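PDB 2OOD: Blr3880 protein from Bradyrhizobium japonicum, which probably catalyses the zinc-dependent hydrolytic deamination of guanine to xanthine and ammonia. Local coordinates for residues 78-83 and 133-138; 155-160 and 196-201; 320-325 and 387-392. One frame throughout, in Å; residues are numbered along the deposited sequence.

Interaction 1: residues 78-83 and 133-138; sequences GHIHLP and TTCQAF. With ZN (zinc ion), chain B; GUN (guanine), chain C.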
loop_
_atom_site.group_PDB
_atom_site.type_symbol
_atom_site.label_atom_id
_atom_site.label_comp_id
_atom_site.label_asym_id
_atom_site.label_seq_id
_atom_site.Cartn_x
_atom_site.Cartn_y
_atom_site.Cartn_z
ATOM N N GLY A 78 6.285 -10.260 13.566
ATOM C CA GLY A 78 6.165 -10.160 15.007
ATOM C C GLY A 78 4.885 -9.611 15.599
ATOM O O GLY A 78 4.882 -9.239 16.763
ATOM N N HIS A 79 3.790 -9.574 14.848
ATOM C CA HIS A 79 2.572 -9.019 15.411
ATOM C C HIS A 79 1.304 -9.225 14.588
ATOM O O HIS A 79 0.946 -8.352 13.802
ATOM C CB HIS A 79 2.784 -7.523 15.623
ATOM C CG HIS A 79 1.789 -6.885 16.538
ATOM N ND1 HIS A 79 2.107 -6.502 17.819
ATOM C CD2 HIS A 79 0.496 -6.537 16.350
ATOM C CE1 HIS A 79 1.051 -5.940 18.384
ATOM N NE2 HIS A 79 0.061 -5.949 17.513
ATOM N N ILE A 80 0.631 -10.365 14.756
ATOM C CA ILE A 80 -0.633 -10.630 14.048
ATOM C C ILE A 80 -1.685 -11.011 15.067
ATOM O O ILE A 80 -1.364 -11.420 16.174
ATOM C CB ILE A 80 -0.576 -11.808 13.029
ATOM C CG1 ILE A 80 0.801 -12.449 13.025
ATOM C CG2 ILE A 80 -0.989 -11.338 11.645
ATOM C CD1 ILE A 80 1.070 -13.267 14.254
ATOM N N HIS A 81 -2.947 -10.874 14.683
ATOM C CA HIS A 81 -4.074 -11.215 15.540
ATOM C C HIS A 81 -4.830 -12.347 14.852
ATOM O O HIS A 81 -5.601 -12.109 13.925
ATOM C CB HIS A 81 -5.002 -10.006 15.709
ATOM C CG HIS A 81 -4.469 -8.939 16.616
ATOM N ND1 HIS A 81 -4.661 -8.958 17.979
ATOM C CD2 HIS A 81 -3.790 -7.799 16.348
ATOM C CE1 HIS A 81 -4.126 -7.873 18.512
ATOM N NE2 HIS A 81 -3.591 -7.151 17.545
ATOM N N LEU A 82 -4.603 -13.573 15.307
ATOM C CA LEU A 82 -5.258 -14.749 14.739
ATOM C C LEU A 82 -6.769 -14.613 14.526
ATOM O O LEU A 82 -7.271 -14.855 13.426
ATOM C CB LEU A 82 -4.982 -15.977 15.617
ATOM C CG LEU A 82 -6.026 -17.099 15.582
ATOM C CD1 LEU A 82 -6.085 -17.725 14.203
ATOM C CD2 LEU A 82 -5.680 -18.141 16.628
ATOM N N PRO A 83 -7.514 -14.227 15.575
ATOM C CA PRO A 83 -8.964 -14.084 15.453
ATOM C C PRO A 83 -9.451 -12.933 14.576
ATOM O O PRO A 83 -10.654 -12.726 14.443
ATOM C CB PRO A 83 -9.417 -13.953 16.903
ATOM C CG PRO A 83 -8.287 -13.214 17.517
ATOM C CD PRO A 83 -7.071 -13.892 16.941
ATOM N N THR A 133 6.802 -17.618 7.729
ATOM C CA THR A 133 6.956 -18.948 8.293
ATOM C C THR A 133 6.922 -18.927 9.820
ATOM O O THR A 133 6.667 -19.951 10.449
ATOM C CB THR A 133 8.272 -19.591 7.837
ATOM O OG1 THR A 133 9.367 -18.740 8.185
ATOM C CG2 THR A 133 8.265 -19.805 6.350
ATOM N N THR A 134 7.178 -17.762 10.411
ATOM C CA THR A 134 7.174 -17.605 11.869
ATOM C C THR A 134 6.437 -16.326 12.253
ATOM O O THR A 134 6.606 -15.288 11.612
ATOM C CB THR A 134 8.613 -17.530 12.433
ATOM O OG1 THR A 134 9.343 -18.710 12.058
ATOM C CG2 THR A 134 8.588 -17.411 13.946
ATOM N N CYS A 135 5.625 -16.396 13.303
ATOM C CA CYS A 135 4.867 -15.227 13.740
ATOM C C CYS A 135 4.569 -15.214 15.239
ATOM O O CYS A 135 4.491 -16.260 15.879
ATOM C CB CYS A 135 3.540 -15.147 12.976
ATOM S SG CYS A 135 2.318 -16.402 13.473
ATOM N N GLN A 136 4.420 -14.015 15.793
ATOM C CA GLN A 136 4.079 -13.846 17.197
ATOM C C GLN A 136 2.620 -13.421 17.135
ATOM O O GLN A 136 2.314 -12.290 16.770
ATOM C CB GLN A 136 4.934 -12.757 17.835
ATOM C CG GLN A 136 4.575 -12.475 19.278
ATOM C CD GLN A 136 5.617 -11.638 19.969
ATOM O OE1 GLN A 136 6.052 -10.624 19.439
ATOM N NE2 GLN A 136 6.024 -12.055 21.161
ATOM N N ALA A 137 1.723 -14.333 17.495
ATOM C CA ALA A 137 0.297 -14.065 17.397
ATOM C C ALA A 137 -0.521 -13.778 18.641
ATOM O O ALA A 137 -0.333 -14.379 19.699
ATOM C CB ALA A 137 -0.361 -15.198 16.637
ATOM N N PHE A 138 -1.451 -12.846 18.483
ATOM C CA PHE A 138 -2.385 -12.498 19.534
ATOM C C PHE A 138 -3.581 -13.404 19.259
ATOM O O PHE A 138 -3.865 -13.735 18.109
ATOM C CB PHE A 138 -2.808 -11.038 19.413
ATOM C CG PHE A 138 -1.803 -10.073 19.959
ATOM C CD1 PHE A 138 -1.801 -9.744 21.310
ATOM C CD2 PHE A 138 -0.827 -9.521 19.136
ATOM C CE1 PHE A 138 -0.839 -8.876 21.834
ATOM C CE2 PHE A 138 0.140 -8.655 19.650
ATOM C CZ PHE A 138 0.133 -8.335 20.999
HETATM ZN ZN ZN B . -2.114 -5.617 17.496
HETATM N N9 GUN C . -4.538 -3.542 21.335
HETATM C C8 GUN C . -5.574 -2.790 21.781
HETATM N N7 GUN C . -6.073 -2.075 20.814
HETATM C C5 GUN C . -5.397 -2.325 19.672
HETATM C C6 GUN C . -5.487 -1.852 18.322
HETATM O O6 GUN C . -6.345 -1.030 17.979
HETATM N N1 GUN C . -4.583 -2.362 17.392
HETATM C C2 GUN C . -3.623 -3.291 17.763
HETATM N N2 GUN C . -2.742 -3.791 16.817
HETATM N N3 GUN C . -3.532 -3.730 19.007
HETATM C C4 GUN C . -4.383 -3.276 19.984
HETATM O O HOH W 1 -3.735 -5.298 15.549
#
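His81 and Phe138 meet because both hold CG anti to their own carbonyl carbon (chi1 -74° and -80°), which sends the two side chains the same way, side by side, from a bridged pair of neighbouring strands. Their rings form an offset stack with centroids 4.6 Å apart and planes 23° apart; Phe138 CD2 lies over the rim of one imidazole face. The His79 ring, whose CG is instead anti to the backbone N, meets Phe138 obliquely, with Phe138 CE2 over the rim of one of its faces. One phenyl group thus flanks both imidazoles, and it also stacks on His234.

The imidazoles converge on a single zinc ion, bound by His79 NE2 at 2.2 Å and by His81 NE2 at 2.1 Å, with His234 and Asp326 completing the protein ligands. Guanine enters the same coordination sphere through its exocyclic amine, GUN N2 lying 2.0 Å from the zinc.

Beneath the rings the backbones pair in parallel. Ile80 N donates to Gln136 O (3.3 Å), and Phe138 N returns a shorter, nearly straight bond to Ile80 O (2.7 Å), so that Ile80 is gripped on both its polar backbone atoms. Leu82 N then reaches Phe138 O at 2.9 Å, carrying the pairing just past the strand into a 3-10 turn, where Pro83 CD leans on the same carbonyl. On the face away from the metal, Ile80 CD1 packs on Cys135 CB and Ala137 CB, and helix 113-129 covers this apolar patch through Phe123 and Leu127.

The arrangement exemplifies the amidohydrolase design: a His-X-His motif at the C-terminal end of the first barrel strand, paired with the second strand, presents two ligands to the metal at the mouth of a TIM barrel.

Interaction 2: residues 155-160 and 196-201; sequences RRNMRV and KGRNLY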
loop_
_atom_site.group_PDB
_atom_site.type_symbol
_atom_site.label_atom_id
_atom_site.label_comp_id
_atom_site.label_asym_id
_atom_site.label_seq_id
_atom_site.Cartn_x
_atom_site.Cartn_y
_atom_site.Cartn_z
ATOM N N ARG A 155 1.350 -29.586 13.531
ATOM C CA ARG A 155 1.193 -30.448 12.366
ATOM C C ARG A 155 2.046 -29.966 11.199
ATOM O O ARG A 155 2.545 -30.778 10.402
ATOM C CB ARG A 155 -0.276 -30.507 11.938
ATOM C CG ARG A 155 -1.213 -30.991 13.028
ATOM C CD ARG A 155 -2.642 -31.024 12.546
ATOM N NE ARG A 155 -3.548 -31.240 13.662
ATOM C CZ ARG A 155 -4.166 -30.269 14.331
ATOM N NH1 ARG A 155 -3.982 -29.006 13.987
ATOM N NH2 ARG A 155 -4.954 -30.563 15.359
ATOM N N ARG A 156 2.216 -28.651 11.097
ATOM C CA ARG A 156 3.020 -28.083 10.027
ATOM C C ARG A 156 4.438 -27.878 10.545
ATOM O O ARG A 156 5.355 -27.567 9.788
ATOM C CB ARG A 156 2.420 -26.756 9.568
ATOM C CG ARG A 156 0.910 -26.789 9.439
ATOM C CD ARG A 156 0.394 -25.727 8.493
ATOM N NE ARG A 156 -1.056 -25.576 8.586
ATOM C CZ ARG A 156 -1.786 -24.844 7.748
ATOM N NH1 ARG A 156 -1.205 -24.197 6.751
ATOM N NH2 ARG A 156 -3.098 -24.751 7.910
ATOM N N ASN A 157 4.597 -28.079 11.848
ATOM C CA ASN A 157 5.872 -27.934 12.540
ATOM C C ASN A 157 6.537 -26.585 12.292
ATOM O O ASN A 157 7.692 -26.506 11.863
ATOM C CB ASN A 157 6.823 -29.070 12.160
ATOM C CG ASN A 157 7.908 -29.281 13.202
ATOM O OD1 ASN A 157 7.731 -28.919 14.366
ATOM N ND2 ASN A 157 9.026 -29.883 12.796
HETATM N N MSE A 158 5.795 -25.522 12.585
HETATM C CA MSE A 158 6.281 -24.162 12.407
HETATM C C MSE A 158 6.607 -23.548 13.758
HETATM O O MSE A 158 5.926 -23.830 14.748
HETATM C CB MSE A 158 5.215 -23.311 11.737
HETATM C CG MSE A 158 4.766 -23.819 10.397
HETATM SE SE MSE A 158 3.256 -22.769 9.732
HETATM C CE MSE A 158 1.803 -23.673 10.659
ATOM N N ARG A 159 7.648 -22.719 13.809
ATOM C CA ARG A 159 7.988 -22.063 15.059
ATOM C C ARG A 159 7.010 -20.906 15.172
ATOM O O ARG A 159 6.870 -20.109 14.246
ATOM C CB ARG A 159 9.423 -21.546 15.052
ATOM C CG ARG A 159 9.803 -20.877 16.356
ATOM C CD ARG A 159 11.299 -20.763 16.497
ATOM N NE ARG A 159 11.933 -22.060 16.720
ATOM C CZ ARG A 159 11.678 -22.856 17.759
ATOM N NH1 ARG A 159 10.792 -22.494 18.682
ATOM N NH2 ARG A 159 12.315 -24.016 17.881
ATOM N N VAL A 160 6.330 -20.830 16.309
ATOM C CA VAL A 160 5.331 -19.804 16.526
ATOM C C VAL A 160 5.285 -19.338 17.973
ATOM O O VAL A 160 5.392 -20.152 18.890
ATOM C CB VAL A 160 3.933 -20.341 16.139
ATOM C CG1 VAL A 160 2.857 -19.384 16.597
ATOM C CG2 VAL A 160 3.851 -20.542 14.637
ATOM N N LYS A 196 7.565 -26.945 23.501
ATOM C CA LYS A 196 7.268 -28.314 23.093
ATOM C C LYS A 196 7.332 -28.217 21.569
ATOM O O LYS A 196 6.501 -27.543 20.952
ATOM C CB LYS A 196 5.857 -28.716 23.525
ATOM C CG LYS A 196 5.616 -28.722 25.024
ATOM C CD LYS A 196 6.277 -29.915 25.690
ATOM C CE LYS A 196 5.791 -30.076 27.132
ATOM N NZ LYS A 196 4.308 -30.264 27.190
ATOM N N GLY A 197 8.309 -28.872 20.956
ATOM C CA GLY A 197 8.423 -28.777 19.514
ATOM C C GLY A 197 8.934 -27.377 19.244
ATOM O O GLY A 197 9.816 -26.904 19.964
ATOM N N ARG A 198 8.391 -26.700 18.234
ATOM C CA ARG A 198 8.835 -25.343 17.929
ATOM C C ARG A 198 7.893 -24.286 18.512
ATOM O O ARG A 198 8.011 -23.110 18.183
ATOM C CB ARG A 198 8.953 -25.143 16.417
ATOM C CG ARG A 198 9.890 -26.119 15.728
ATOM C CD ARG A 198 9.909 -25.910 14.217
ATOM N NE ARG A 198 10.779 -24.809 13.810
ATOM C CZ ARG A 198 10.749 -24.245 12.606
ATOM N NH1 ARG A 198 9.887 -24.683 11.701
ATOM N NH2 ARG A 198 11.585 -23.258 12.302
ATOM N N ASN A 199 6.961 -24.698 19.371
ATOM C CA ASN A 199 6.025 -23.758 19.997
ATOM C C ASN A 199 6.644 -22.984 21.169
ATOM O O ASN A 199 7.295 -23.572 22.030
ATOM C CB ASN A 199 4.777 -24.488 20.508
ATOM C CG ASN A 199 3.890 -25.001 19.386
ATOM O OD1 ASN A 199 3.634 -24.297 18.412
ATOM N ND2 ASN A 199 3.405 -26.229 19.529
ATOM N N LEU A 200 6.423 -21.669 21.199
ATOM C CA LEU A 200 6.935 -20.799 22.260
ATOM C C LEU A 200 5.764 -19.998 22.819
ATOM O O LEU A 200 4.955 -19.469 22.058
ATOM C CB LEU A 200 8.000 -19.856 21.699
ATOM C CG LEU A 200 9.230 -20.561 21.119
ATOM C CD1 LEU A 200 10.143 -19.563 20.459
ATOM C CD2 LEU A 200 9.956 -21.302 22.226
ATOM N N TYR A 201 5.670 -19.909 24.142
ATOM C CA TYR A 201 4.562 -19.196 24.774
ATOM C C TYR A 201 4.857 -17.749 25.174
ATOM O O TYR A 201 5.941 -17.436 25.658
ATOM C CB TYR A 201 4.096 -19.947 26.017
ATOM C CG TYR A 201 2.744 -19.491 26.496
ATOM C CD1 TYR A 201 1.582 -19.998 25.935
ATOM C CD2 TYR A 201 2.623 -18.521 27.474
ATOM C CE1 TYR A 201 0.325 -19.546 26.334
ATOM C CE2 TYR A 201 1.368 -18.059 27.880
ATOM C CZ TYR A 201 0.225 -18.575 27.303
ATOM O OH TYR A 201 -1.017 -18.095 27.674
HETATM O O HOH W 2 6.305 -28.029 16.703
HETATM O O HOH W 3 4.557 -25.896 16.265
HETATM O O HOH W 4 10.507 -24.245 21.215
HETATM O O HOH W 5 12.813 -25.647 20.181
#
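Arg159 and Arg198 form the tightly packed part of this contact, their side chains crossing at about a right angle with guanidinium planes 89° apart. Arg198 CB sits 3.7 Å above the guanidinium plane of Arg159, over its centre, while the backbone N of Arg159 lies over one face of the Arg198 guanidinium. Like charges come close, with Arg159 NE 4.2 Å from Arg198 NE, yet Glu403 forms salt bridges to both arginines and Asp405 a further one to Arg198, which probably offsets the repulsion. Arg198 NH1 donates to Asn157 O at 2.9 Å, in the guanidinium plane and on a carbonyl lone pair. Asn157, with positive phi, is the C-prime residue of the Schellman motif that ends helix 143-156. Parallel strand pairing follows: a weak bond from Val160 N to Arg198 O at 3.4 Å, then a firm one from Leu200 N to Val160 O at 2.9 Å. A water bridges the buried Met158 O and Asn199 OD1, donating to both, while Asn199 ND2 is hydrogen-bonded to Ser154 OG of the preceding helix.

The looser side lies at partly exposed Asn157, whose OD1 accepts from a water that Arg198 N donates to, and at the exposed type II' turn around Gly197. There Arg159 NH2 donates to a water at 2.9 Å, which in turn donates to Gly197 O at 3.3 Å. Arg159 NH1 donates a hydrogen bond to a further water, which lies in the guanidinium plane.

Such pairing at the entry of strands 160-166 and 199-205, each reached from a preceding helix, belongs to the N-terminal end of a TIM barrel, the end opposite the catalytic mouth.

Interaction 3: residues 320-325 and 387-392; sequences KMSFGT and EGLYID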
loop_
_atom_site.group_PDB
_atom_site.type_symbol
_atom_site.label_atom_id
_atom_site.label_comp_id
_atom_site.label_asym_id
_atom_site.label_seq_id
_atom_site.Cartn_x
_atom_site.Cartn_y
_atom_site.Cartn_z
ATOM N N LYS A 320 15.671 -2.894 19.860
ATOM C CA LYS A 320 15.437 -4.136 19.135
ATOM C C LYS A 320 14.060 -4.103 18.491
ATOM O O LYS A 320 13.092 -3.666 19.111
ATOM C CB LYS A 320 15.542 -5.327 20.083
ATOM C CG LYS A 320 16.970 -5.653 20.466
ATOM C CD LYS A 320 17.032 -6.807 21.447
ATOM C CE LYS A 320 18.464 -7.197 21.740
ATOM N NZ LYS A 320 19.160 -7.530 20.471
HETATM N N MSE A 321 13.975 -4.571 17.249
HETATM C CA MSE A 321 12.715 -4.563 16.510
HETATM C C MSE A 321 12.398 -5.806 15.698
HETATM O O MSE A 321 13.237 -6.673 15.476
HETATM C CB MSE A 321 12.693 -3.411 15.512
HETATM C CG MSE A 321 12.353 -2.051 16.045
HETATM SE SE MSE A 321 12.103 -0.880 14.498
HETATM C CE MSE A 321 13.979 -0.626 13.993
ATOM N N SER A 322 11.161 -5.831 15.222
ATOM C CA SER A 322 10.647 -6.877 14.358
ATOM C C SER A 322 9.520 -6.129 13.668
ATOM O O SER A 322 8.844 -5.337 14.310
ATOM C CB SER A 322 10.100 -8.063 15.167
ATOM O OG SER A 322 8.927 -7.728 15.882
ATOM N N PHE A 323 9.338 -6.321 12.368
ATOM C CA PHE A 323 8.258 -5.629 11.676
ATOM C C PHE A 323 6.991 -6.435 11.856
ATOM O O PHE A 323 7.049 -7.617 12.179
ATOM C CB PHE A 323 8.579 -5.466 10.191
ATOM C CG PHE A 323 9.561 -4.363 9.905
ATOM C CD1 PHE A 323 10.270 -3.755 10.936
ATOM C CD2 PHE A 323 9.787 -3.937 8.605
ATOM C CE1 PHE A 323 11.185 -2.738 10.670
ATOM C CE2 PHE A 323 10.701 -2.919 8.336
ATOM C CZ PHE A 323 11.397 -2.324 9.375
ATOM N N GLY A 324 5.840 -5.814 11.650
ATOM C CA GLY A 324 4.602 -6.546 11.824
ATOM C C GLY A 324 3.499 -6.183 10.860
ATOM O O GLY A 324 3.417 -5.050 10.406
ATOM N N THR A 325 2.649 -7.150 10.541
ATOM C CA THR A 325 1.529 -6.924 9.636
ATOM C C THR A 325 0.401 -6.327 10.451
ATOM O O THR A 325 -0.192 -5.317 10.088
ATOM C CB THR A 325 1.011 -8.246 9.015
ATOM O OG1 THR A 325 0.774 -9.198 10.055
ATOM C CG2 THR A 325 2.017 -8.809 8.027
ATOM N N GLU A 387 16.328 -11.473 15.831
ATOM C CA GLU A 387 17.007 -10.929 17.003
ATOM C C GLU A 387 16.031 -10.130 17.869
ATOM O O GLU A 387 16.137 -10.133 19.095
ATOM C CB GLU A 387 18.178 -10.040 16.575
ATOM C CG GLU A 387 19.108 -10.708 15.575
ATOM C CD GLU A 387 20.327 -9.870 15.231
ATOM O OE1 GLU A 387 20.237 -8.622 15.276
ATOM O OE2 GLU A 387 21.376 -10.465 14.896
ATOM N N GLY A 388 15.077 -9.462 17.220
ATOM C CA GLY A 388 14.085 -8.674 17.933
ATOM C C GLY A 388 13.130 -9.537 18.737
ATOM O O GLY A 388 12.562 -9.091 19.732
ATOM N N LEU A 389 12.954 -10.783 18.298
ATOM C CA LEU A 389 12.082 -11.735 18.980
ATOM C C LEU A 389 12.905 -12.726 19.805
ATOM O O LEU A 389 12.363 -13.651 20.412
ATOM C CB LEU A 389 11.220 -12.493 17.963
ATOM C CG LEU A 389 10.024 -11.735 17.381
ATOM C CD1 LEU A 389 9.358 -12.564 16.294
ATOM C CD2 LEU A 389 9.040 -11.425 18.498
ATOM N N TYR A 390 14.217 -12.523 19.827
ATOM C CA TYR A 390 15.108 -13.391 20.579
ATOM C C TYR A 390 15.011 -14.847 20.170
ATOM O O TYR A 390 14.942 -15.726 21.022
ATOM C CB TYR A 390 14.828 -13.263 22.074
ATOM C CG TYR A 390 15.398 -12.004 22.677
ATOM C CD1 TYR A 390 16.736 -11.926 23.034
ATOM C CD2 TYR A 390 14.604 -10.883 22.874
ATOM C CE1 TYR A 390 17.273 -10.763 23.580
ATOM C CE2 TYR A 390 15.132 -9.708 23.417
ATOM C CZ TYR A 390 16.466 -9.653 23.772
ATOM O OH TYR A 390 16.989 -8.487 24.321
ATOM N N ILE A 391 14.989 -15.095 18.865
ATOM C CA ILE A 391 14.937 -16.450 18.335
ATOM C C ILE A 391 15.969 -16.528 17.219
ATOM O O ILE A 391 15.879 -17.366 16.324
ATOM C CB ILE A 391 13.543 -16.806 17.761
ATOM C CG1 ILE A 391 13.113 -15.777 16.721
ATOM C CG2 ILE A 391 12.526 -16.893 18.872
ATOM C CD1 ILE A 391 11.802 -16.121 16.044
ATOM N N ASP A 392 16.955 -15.640 17.286
ATOM C CA ASP A 392 17.997 -15.589 16.273
ATOM C C ASP A 392 18.972 -16.753 16.394
ATOM O O ASP A 392 19.841 -16.938 15.538
ATOM C CB ASP A 392 18.739 -14.249 16.332
ATOM C CG ASP A 392 19.275 -13.936 17.710
ATOM O OD1 ASP A 392 18.481 -13.918 18.672
ATOM O OD2 ASP A 392 20.493 -13.700 17.826
HETATM O O HOH W 6 19.094 -10.452 20.034
HETATM O O HOH W 7 9.660 -8.275 18.744
#
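Met321 and Gly388 bring the two backbones together, their CA atoms 4.6 Å apart where strand 320-323 passes the last turn of helix 383-388. Gly388 CA makes a CA-H...O contact with Met321 O at 3.3 Å, an approach that the missing side chain of glycine allows. Two residues on, Tyr390 takes positive phi (58°) and closes the helix in a Schellman motif, with its N bonded to Glu387 O.

Among the side chains, Lys320 crosses Tyr390 at about a right angle. Its CD and CE methylenes lie against the phenol oxygen, with Lys320 CE 3.2 Å from Tyr390 OH; that hydroxyl is hydrogen-bonded to Gly289 O. Deeper in, Ser322 CB touches Leu389 CG at 4.3 Å.

Water supplies the polar links. Lys320 NZ donates to one molecule at 3.0 Å, which donates onward to Glu387 O at 3.1 Å. A second joins Ser322 OG to Gly388 O.

Both bridges end on carbonyls of the helix C-terminus, the end that carries partial negative charge. The lysine ammonium may therefore be favourably placed by electrostatics, although its link to Glu387 O runs through a single water, and its NZ is not in contact with the Glu387 carboxylate.

In the fold
The three contacts sample different arcs of one TIM barrel. Interaction 1 is the hub: its centre lies about 13 Å from that of interaction 2 and about 12 Å from that of interaction 3, whereas the latter two centres are about 17 Å apart. Gly78 N lies 3.1 Å from Phe323 O, a probable hydrogen bond joining residues 78-83 to strand 320-323, and Thr134 and Cys135 pack on Arg159 and Val160. Leu200 CD1 touches Ile391 CG2 at 3.9 Å. Only interaction 1 contains zinc ligands; the Ser322 side chain is about 11 Å from the zinc, and that of Val160 about 12 Å from that of His79. The zinc ligand Asp326 directly follows segment 320-325.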